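PDB 6FRL: tryptophan halogenase superfamily from Brevundimonas sp. BAL3, which is a flavin-dependent halogenase that prefers bromination over chlorination, probably of an aromatic substrate, using a halogenating species generated with reduced flavin and oxygen. Local coordinates for residues Pro38-Ser46 and Gly184-Ile192; His285-Phe293 and Ala303-Leu312. One frame throughout, in Å; residues are numbered along the deposited sequence.

Contact 1 of 2, residues Pro38-Ser46 and Gly184-Ile192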
loop_
_atom_site.group_PDB
_atom_site.type_symbol
_atom_site.label_atom_id
_atom_site.label_comp_id
_atom_site.label_asym_id
_atom_site.label_seq_id
_atom_site.Cartn_x
_atom_site.Cartn_y
_atom_site.Cartn_z
ATOM N N PRO B 38 -25.005 12.693 -19.365
ATOM C CA PRO B 38 -26.440 12.461 -19.359
ATOM C C PRO B 38 -26.721 11.346 -18.385
ATOM O O PRO B 38 -26.813 10.198 -18.789
ATOM C CB PRO B 38 -26.722 12.043 -20.807
ATOM C CG PRO B 38 -25.477 11.372 -21.256
ATOM C CD PRO B 38 -24.344 11.915 -20.436
ATOM N N LEU B 39 -26.767 11.682 -17.104
ATOM C CA LEU B 39 -26.992 10.709 -16.050
ATOM C C LEU B 39 -28.039 11.311 -15.145
ATOM O O LEU B 39 -27.802 12.380 -14.563
ATOM C CB LEU B 39 -25.714 10.412 -15.257
ATOM C CG LEU B 39 -25.838 9.340 -14.153
ATOM C CD1 LEU B 39 -26.060 7.983 -14.772
ATOM C CD2 LEU B 39 -24.627 9.253 -13.252
ATOM N N LYS B 40 -29.190 10.648 -15.045
ATOM C CA LYS B 40 -30.198 11.057 -14.101
ATOM C C LYS B 40 -29.841 10.543 -12.713
ATOM O O LYS B 40 -29.435 9.402 -12.564
ATOM C CB LYS B 40 -31.600 10.635 -14.546
ATOM C CG LYS B 40 -32.194 11.591 -15.572
ATOM C CD LYS B 40 -33.643 11.248 -15.891
ATOM C CE LYS B 40 -33.735 10.089 -16.894
ATOM N NZ LYS B 40 -34.942 9.220 -16.724
ATOM N N ILE B 41 -29.939 11.409 -11.713
ATOM C CA ILE B 41 -29.778 10.999 -10.349
ATOM C C ILE B 41 -30.999 11.486 -9.591
ATOM O O ILE B 41 -31.408 12.653 -9.709
ATOM C CB ILE B 41 -28.483 11.574 -9.728
ATOM C CG1 ILE B 41 -27.239 11.126 -10.531
ATOM C CG2 ILE B 41 -28.358 11.152 -8.261
ATOM C CD1 ILE B 41 -25.988 11.909 -10.199
ATOM N N THR B 42 -31.553 10.590 -8.782
ATOM C CA THR B 42 -32.714 10.871 -7.961
ATOM C C THR B 42 -32.540 10.208 -6.585
ATOM O O THR B 42 -32.063 9.077 -6.486
ATOM C CB THR B 42 -33.960 10.279 -8.631
ATOM O OG1 THR B 42 -34.052 10.738 -9.977
ATOM C CG2 THR B 42 -35.212 10.647 -7.867
ATOM N N VAL B 43 -32.927 10.931 -5.537
ATOM C CA VAL B 43 -32.997 10.435 -4.169
ATOM C C VAL B 43 -34.491 10.268 -3.820
ATOM O O VAL B 43 -35.310 11.099 -4.199
ATOM C CB VAL B 43 -32.366 11.438 -3.165
ATOM C CG1 VAL B 43 -32.632 11.029 -1.712
ATOM C CG2 VAL B 43 -30.869 11.564 -3.402
ATOM N N VAL B 44 -34.811 9.203 -3.095
ATOM C CA VAL B 44 -36.141 8.919 -2.587
ATOM C C VAL B 44 -36.069 8.774 -1.063
ATOM O O VAL B 44 -35.480 7.841 -0.567
ATOM C CB VAL B 44 -36.690 7.603 -3.206
ATOM C CG1 VAL B 44 -38.074 7.290 -2.670
ATOM C CG2 VAL B 44 -36.716 7.686 -4.727
ATOM N N GLU B 45 -36.683 9.698 -0.335
ATOM C CA GLU B 45 -36.691 9.694 1.141
ATOM C C GLU B 45 -38.045 10.185 1.658
ATOM O O GLU B 45 -38.845 10.703 0.875
ATOM C CB GLU B 45 -35.557 10.600 1.682
ATOM C CG GLU B 45 -35.577 12.058 1.199
ATOM C CD GLU B 45 -34.597 12.975 1.948
ATOM O OE1 GLU B 45 -34.088 12.606 3.028
ATOM O OE2 GLU B 45 -34.334 14.109 1.482
ATOM N N SER B 46 -38.223 10.081 2.980
ATOM C CA SER B 46 -39.373 10.621 3.709
ATOM C C SER B 46 -38.951 11.312 5.011
ATOM O O SER B 46 -39.320 12.467 5.252
ATOM C CB SER B 46 -40.374 9.494 4.011
ATOM O OG SER B 46 -39.786 8.551 4.885
ATOM N N GLY B 184 -28.711 19.211 -10.413
ATOM C CA GLY B 184 -29.741 18.519 -11.168
ATOM C C GLY B 184 -30.215 17.193 -10.617
ATOM O O GLY B 184 -30.749 16.391 -11.363
ATOM N N CYS B 185 -30.026 16.972 -9.322
ATOM C CA CYS B 185 -30.480 15.772 -8.674
ATOM C C CYS B 185 -31.940 15.986 -8.339
ATOM O O CYS B 185 -32.273 16.959 -7.670
ATOM C CB CYS B 185 -29.655 15.474 -7.399
ATOM S SG CYS B 185 -30.179 13.994 -6.474
ATOM N N ALA B 186 -32.794 15.066 -8.802
ATOM C CA ALA B 186 -34.235 15.021 -8.432
ATOM C C ALA B 186 -34.442 14.535 -7.010
ATOM O O ALA B 186 -33.653 13.750 -6.500
ATOM C CB ALA B 186 -35.014 14.110 -9.406
ATOM N N ARG B 187 -35.525 14.975 -6.387
ATOM C CA ARG B 187 -35.872 14.557 -5.022
ATOM C C ARG B 187 -37.355 14.212 -4.978
ATOM O O ARG B 187 -38.173 14.953 -5.508
ATOM C CB ARG B 187 -35.548 15.655 -3.993
ATOM C CG ARG B 187 -35.980 15.257 -2.572
ATOM C CD ARG B 187 -35.571 16.257 -1.526
ATOM N NE ARG B 187 -36.084 15.909 -0.195
ATOM C CZ ARG B 187 -37.307 16.182 0.275
ATOM N NH1 ARG B 187 -38.219 16.794 -0.476
ATOM N NH2 ARG B 187 -37.629 15.817 1.516
ATOM N N ILE B 188 -37.685 13.082 -4.353
ATOM C CA ILE B 188 -39.038 12.588 -4.267
ATOM C C ILE B 188 -39.327 12.279 -2.820
ATOM O O ILE B 188 -38.734 11.356 -2.257
ATOM C CB ILE B 188 -39.228 11.307 -5.091
ATOM C CG1 ILE B 188 -39.053 11.604 -6.583
ATOM C CG2 ILE B 188 -40.609 10.700 -4.808
ATOM C CD1 ILE B 188 -39.061 10.370 -7.482
ATOM N N ASP B 189 -40.257 13.030 -2.235
ATOM C CA ASP B 189 -40.713 12.813 -0.865
ATOM C C ASP B 189 -41.853 11.812 -0.923
ATOM O O ASP B 189 -42.911 12.120 -1.451
ATOM C CB ASP B 189 -41.161 14.139 -0.252
ATOM C CG ASP B 189 -41.370 14.058 1.255
ATOM O OD1 ASP B 189 -41.490 12.947 1.849
ATOM O OD2 ASP B 189 -41.426 15.152 1.857
ATOM N N ALA B 190 -41.628 10.609 -0.390
ATOM C CA ALA B 190 -42.583 9.499 -0.530
ATOM C C ALA B 190 -42.101 8.259 0.203
ATOM O O ALA B 190 -40.902 7.965 0.193
ATOM C CB ALA B 190 -42.771 9.158 -1.998
ATOM N N ARG B 191 -43.032 7.550 0.848
ATOM C CA ARG B 191 -42.787 6.193 1.363
ATOM C C ARG B 191 -42.790 5.170 0.220
ATOM O O ARG B 191 -43.490 5.348 -0.770
ATOM C CB ARG B 191 -43.852 5.794 2.388
ATOM C CG ARG B 191 -43.845 6.585 3.673
ATOM C CD ARG B 191 -44.826 5.994 4.684
ATOM N NE ARG B 191 -45.192 6.976 5.718
ATOM C CZ ARG B 191 -45.751 6.705 6.906
ATOM N NH1 ARG B 191 -46.023 5.450 7.282
ATOM N NH2 ARG B 191 -46.037 7.711 7.740
ATOM N N ILE B 192 -42.002 4.108 0.364
ATOM C CA ILE B 192 -41.879 3.076 -0.662
ATOM C C ILE B 192 -42.744 1.919 -0.200
ATOM O O ILE B 192 -42.586 1.463 0.944
ATOM C CB ILE B 192 -40.401 2.636 -0.826
ATOM C CG1 ILE B 192 -39.542 3.831 -1.314
ATOM C CG2 ILE B 192 -40.251 1.496 -1.838
ATOM C CD1 ILE B 192 -38.078 3.742 -0.956
HETATM O O HOH W 1 -31.245 14.034 -12.570
#

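Contact 2 of 2, residues His285-Phe293 and Ala303-Leu312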
loop_
_atom_site.group_PDB
_atom_site.type_symbol
_atom_site.label_atom_id
_atom_site.label_comp_id
_atom_site.label_asym_id
_atom_site.label_seq_id
_atom_site.Cartn_x
_atom_site.Cartn_y
_atom_site.Cartn_z
ATOM N N HIS B 285 -22.295 25.331 20.183
ATOM C CA HIS B 285 -23.189 25.657 21.340
ATOM C C HIS B 285 -23.923 24.420 21.917
ATOM O O HIS B 285 -24.714 24.529 22.851
ATOM C CB HIS B 285 -24.238 26.735 20.960
ATOM C CG HIS B 285 -23.679 27.927 20.234
ATOM N ND1 HIS B 285 -22.821 28.831 20.825
ATOM C CD2 HIS B 285 -23.881 28.376 18.970
ATOM C CE1 HIS B 285 -22.501 29.774 19.949
ATOM N NE2 HIS B 285 -23.135 29.521 18.816
ATOM N N ARG B 286 -23.644 23.246 21.379
ATOM C CA ARG B 286 -24.332 22.008 21.749
ATOM C C ARG B 286 -23.327 20.864 21.734
ATOM O O ARG B 286 -22.198 21.023 21.266
ATOM C CB ARG B 286 -25.474 21.704 20.770
ATOM C CG ARG B 286 -26.691 22.634 20.880
ATOM C CD ARG B 286 -27.482 22.744 19.554
ATOM N NE ARG B 286 -27.523 21.484 18.779
ATOM C CZ ARG B 286 -27.189 21.313 17.484
ATOM N NH1 ARG B 286 -26.784 22.324 16.694
ATOM N NH2 ARG B 286 -27.268 20.092 16.973
ATOM N N ALA B 287 -23.720 19.713 22.267
ATOM C CA ALA B 287 -22.840 18.556 22.186
ATOM C C ALA B 287 -23.620 17.260 22.036
ATOM O O ALA B 287 -24.739 17.145 22.534
ATOM C CB ALA B 287 -21.916 18.503 23.382
ATOM N N GLY B 288 -23.023 16.313 21.304
ATOM C CA GLY B 288 -23.458 14.937 21.289
ATOM C C GLY B 288 -22.912 14.207 22.514
ATOM O O GLY B 288 -21.742 14.392 22.893
ATOM N N ASN B 289 -23.780 13.420 23.159
ATOM C CA ASN B 289 -23.392 12.572 24.286
ATOM C C ASN B 289 -23.949 11.179 24.062
ATOM O O ASN B 289 -24.985 11.027 23.429
ATOM C CB ASN B 289 -23.953 13.066 25.616
ATOM C CG ASN B 289 -23.697 14.526 25.867
ATOM O OD1 ASN B 289 -22.858 14.883 26.707
ATOM N ND2 ASN B 289 -24.440 15.392 25.157
ATOM N N GLY B 290 -23.274 10.172 24.613
ATOM C CA GLY B 290 -23.814 8.815 24.633
ATOM C C GLY B 290 -23.042 7.805 25.475
ATOM O O GLY B 290 -21.936 8.062 25.915
ATOM N N LEU B 291 -23.667 6.667 25.712
ATOM C CA LEU B 291 -23.049 5.549 26.363
ATOM C C LEU B 291 -23.292 4.334 25.483
ATOM O O LEU B 291 -24.445 4.024 25.136
ATOM C CB LEU B 291 -23.650 5.309 27.757
ATOM C CG LEU B 291 -22.824 4.370 28.663
ATOM C CD1 LEU B 291 -21.845 5.177 29.508
ATOM C CD2 LEU B 291 -23.699 3.488 29.556
ATOM N N VAL B 292 -22.194 3.668 25.117
ATOM C CA VAL B 292 -22.217 2.336 24.482
ATOM C C VAL B 292 -21.957 1.298 25.579
ATOM O O VAL B 292 -21.044 1.492 26.368
ATOM C CB VAL B 292 -21.094 2.228 23.416
ATOM C CG1 VAL B 292 -20.973 0.790 22.878
ATOM C CG2 VAL B 292 -21.332 3.247 22.304
ATOM N N PHE B 293 -22.712 0.202 25.625
ATOM C CA PHE B 293 -22.572 -0.742 26.750
ATOM C C PHE B 293 -23.119 -2.146 26.471
ATOM O O PHE B 293 -23.819 -2.374 25.475
ATOM C CB PHE B 293 -23.259 -0.156 27.985
ATOM C CG PHE B 293 -24.745 -0.002 27.828
ATOM C CD1 PHE B 293 -25.280 1.110 27.187
ATOM C CD2 PHE B 293 -25.610 -0.992 28.295
ATOM C CE1 PHE B 293 -26.650 1.232 27.027
ATOM C CE2 PHE B 293 -26.982 -0.885 28.138
ATOM C CZ PHE B 293 -27.506 0.235 27.511
ATOM N N ALA B 303 -27.450 1.993 33.163
ATOM C CA ALA B 303 -26.862 2.717 32.037
ATOM C C ALA B 303 -27.104 4.215 32.109
ATOM O O ALA B 303 -26.203 5.007 31.884
ATOM C CB ALA B 303 -27.403 2.172 30.719
ATOM N N LEU B 304 -28.333 4.610 32.394
ATOM C CA LEU B 304 -28.674 6.032 32.482
ATOM C C LEU B 304 -28.030 6.684 33.712
ATOM O O LEU B 304 -27.698 7.882 33.678
ATOM C CB LEU B 304 -30.192 6.216 32.484
ATOM C CG LEU B 304 -30.959 5.679 31.253
ATOM C CD1 LEU B 304 -32.465 5.860 31.361
ATOM C CD2 LEU B 304 -30.466 6.324 29.972
ATOM N N ALA B 305 -27.830 5.891 34.775
ATOM C CA ALA B 305 -27.110 6.333 35.984
ATOM C C ALA B 305 -25.631 6.667 35.736
ATOM O O ALA B 305 -25.052 7.509 36.431
ATOM C CB ALA B 305 -27.232 5.283 37.091
ATOM N N GLU B 306 -25.016 5.992 34.776
ATOM C CA GLU B 306 -23.647 6.328 34.355
ATOM C C GLU B 306 -23.605 7.561 33.411
ATOM O O GLU B 306 -22.743 8.438 33.565
ATOM C CB GLU B 306 -22.991 5.107 33.689
ATOM C CG GLU B 306 -22.978 3.853 34.548
ATOM C CD GLU B 306 -21.930 2.843 34.141
ATOM O OE1 GLU B 306 -21.910 2.411 32.960
ATOM O OE2 GLU B 306 -21.126 2.481 35.025
ATOM N N LEU B 307 -24.555 7.620 32.472
ATOM C CA LEU B 307 -24.568 8.628 31.416
ATOM C C LEU B 307 -25.026 9.993 31.911
ATOM O O LEU B 307 -24.295 10.983 31.800
ATOM C CB LEU B 307 -25.476 8.156 30.269
ATOM C CG LEU B 307 -25.722 8.945 28.968
ATOM C CD1 LEU B 307 -24.465 9.387 28.217
ATOM C CD2 LEU B 307 -26.618 8.114 28.074
ATOM N N MET B 308 -26.221 10.033 32.504
ATOM C CA MET B 308 -26.954 11.308 32.726
ATOM C C MET B 308 -26.345 12.279 33.742
ATOM O O MET B 308 -26.523 13.478 33.581
ATOM C CB MET B 308 -28.428 11.035 33.022
ATOM C CG MET B 308 -29.173 10.350 31.852
ATOM S SD MET B 308 -29.212 11.235 30.253
ATOM C CE MET B 308 -29.944 12.771 30.786
ATOM N N PRO B 309 -25.603 11.788 34.755
ATOM C CA PRO B 309 -24.870 12.747 35.627
ATOM C C PRO B 309 -23.588 13.352 35.063
ATOM O O PRO B 309 -22.987 14.183 35.737
ATOM C CB PRO B 309 -24.498 11.908 36.872
ATOM C CG PRO B 309 -25.257 10.631 36.761
ATOM C CD PRO B 309 -25.597 10.420 35.311
ATOM N N HIS B 310 -23.152 12.928 33.867
ATOM C CA HIS B 310 -21.821 13.299 33.322
ATOM C C HIS B 310 -21.888 13.790 31.883
ATOM O O HIS B 310 -20.931 13.614 31.124
ATOM C CB HIS B 310 -20.852 12.097 33.396
ATOM C CG HIS B 310 -20.567 11.647 34.791
ATOM N ND1 HIS B 310 -20.892 10.383 35.246
ATOM C CD2 HIS B 310 -20.009 12.302 35.842
ATOM C CE1 HIS B 310 -20.542 10.279 36.517
ATOM N NE2 HIS B 310 -20.012 11.430 36.904
ATOM N N LEU B 311 -23.004 14.417 31.507
ATOM C CA LEU B 311 -23.138 15.013 30.174
ATOM C C LEU B 311 -22.320 16.298 30.046
ATOM O O LEU B 311 -21.995 16.932 31.024
ATOM C CB LEU B 311 -24.593 15.323 29.884
ATOM C CG LEU B 311 -25.594 14.178 29.953
ATOM C CD1 LEU B 311 -26.969 14.748 29.666
ATOM C CD2 LEU B 311 -25.251 13.072 28.965
ATOM N N LEU B 312 -22.014 16.694 28.821
ATOM C CA LEU B 312 -21.327 17.966 28.561
ATOM C C LEU B 312 -22.245 19.182 28.655
ATOM O O LEU B 312 -21.875 20.226 28.184
ATOM C CB LEU B 312 -20.636 17.920 27.180
ATOM C CG LEU B 312 -19.367 17.068 27.060
ATOM C CD1 LEU B 312 -19.089 16.754 25.604
ATOM C CD2 LEU B 312 -18.167 17.778 27.708
#

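Contact 1 of 2, residues Pro38-Ser46 and Gly184-Ile192
From Ile41 to Glu45 one strand pairs in parallel with Cys185-Ala190: Val43 and Glu45 each use N-H and C=O toward even-numbered residues of the second, and Ile41 its C=O; Ala186 N to Ile41 O, at 2.9 Å, opens the series and Ala190 N to Glu45 O, at 3.1 Å, closes it. A water accepts from Ile41 N and donates to Gly184 O. Cys185 SG, anti to its backbone N (chi1 178°), packs against Ile41 CG2 at 3.8 Å and Val43 CG2 at 4.0 Å, compact apolar groups suited to lying beneath helix 20-33. Strand 186-189 is the outermost of its sheet, consistent with the Rossmann-type flavin-binding fold expected of this family. On the Val43 face, Glu45 OE2 takes the N-H of Arg187 NE at 3.0 Å in a nearly straight salt bridge (169°). It sits at the edge of the guanidinium, in its plane, while the two flat groups stand 74° apart. Trp24 NE1 also binds OE2; a leucine in place of Arg187 would probably leave the carboxylate that bond but no charged mate. On the other face Thr42 CG2 meets Ile188 CD1 at 3.9 Å, and Val44 CG1 reaches Ile192 CD1, branched side chains that favour extended backbone.

Contact 2 of 2, residues His285-Phe293 and Ala303-Leu312
Asn289 OD1 accepts the backbone N-H of Leu312 at 2.9 Å, almost straight at 173° and with the donor tilted 18° from the carbonyl plane. Leu311 CD2 lies against Asn289 CB at 3.6 Å, the two side chains crossing at about a right angle, while Ala287 CB meets Leu312 CD1. Farther along the strand, Leu307 CD1 comes within 3.5 Å of Gly290 C, packing on the backbone itself, and its CD2 touches Leu291 CB. Leu291 CD2 reaches Ala303 CB at 4.1 Å. At the end, Ala303 CB stands over one face of the Phe293 ring, 3.9 Å from its centroid, a CH-pi contact for which a small methyl is well suited. Phe293 CG lies between its backbone N and carbonyl carbon (chi1 65°), which brings the ring to Ala303. Outside this layer, Asn289 ND2 bonds Val254 O and Ser256 OG on the neighbouring strand, fixing the amide's rotation; Glu306 OE2 bonds Ser274 OG. His310 ND1 donates to Glu306 O. The helix thus packs on the strand through aliphatic groups and one aromatic ring, and the buried amide of Asn289 has both ends satisfied, OD1 by the chain after the helix and ND2 by the sheet.

In the fold
The two contacts belong to different sheets of one halogenase chain. Contact 1 pairs strand 186-189, at the edge of the mixed sheet associated with a glycine-rich GxGxxG sequence, probably the nucleotide-binding turn of a Rossmann-type fold, with strand 40-45; contact 2 lays helix 300-307 and the turn after it on strand 286-293, inside the second, larger mixed sheet. Their centres lie 36 Å apart and their nearest atoms about 17 Å, so they do not touch. Glu45 of contact 1 touches residues of that glycine-rich sequence, consistent with a place near the flavin site, whereas a MES molecule, probably from crystallisation, lies by Ile41. Contact 2 is largely buried, contact 1 only partly; its centre is also nearer the chain centre, about 20 Å against 27 Å.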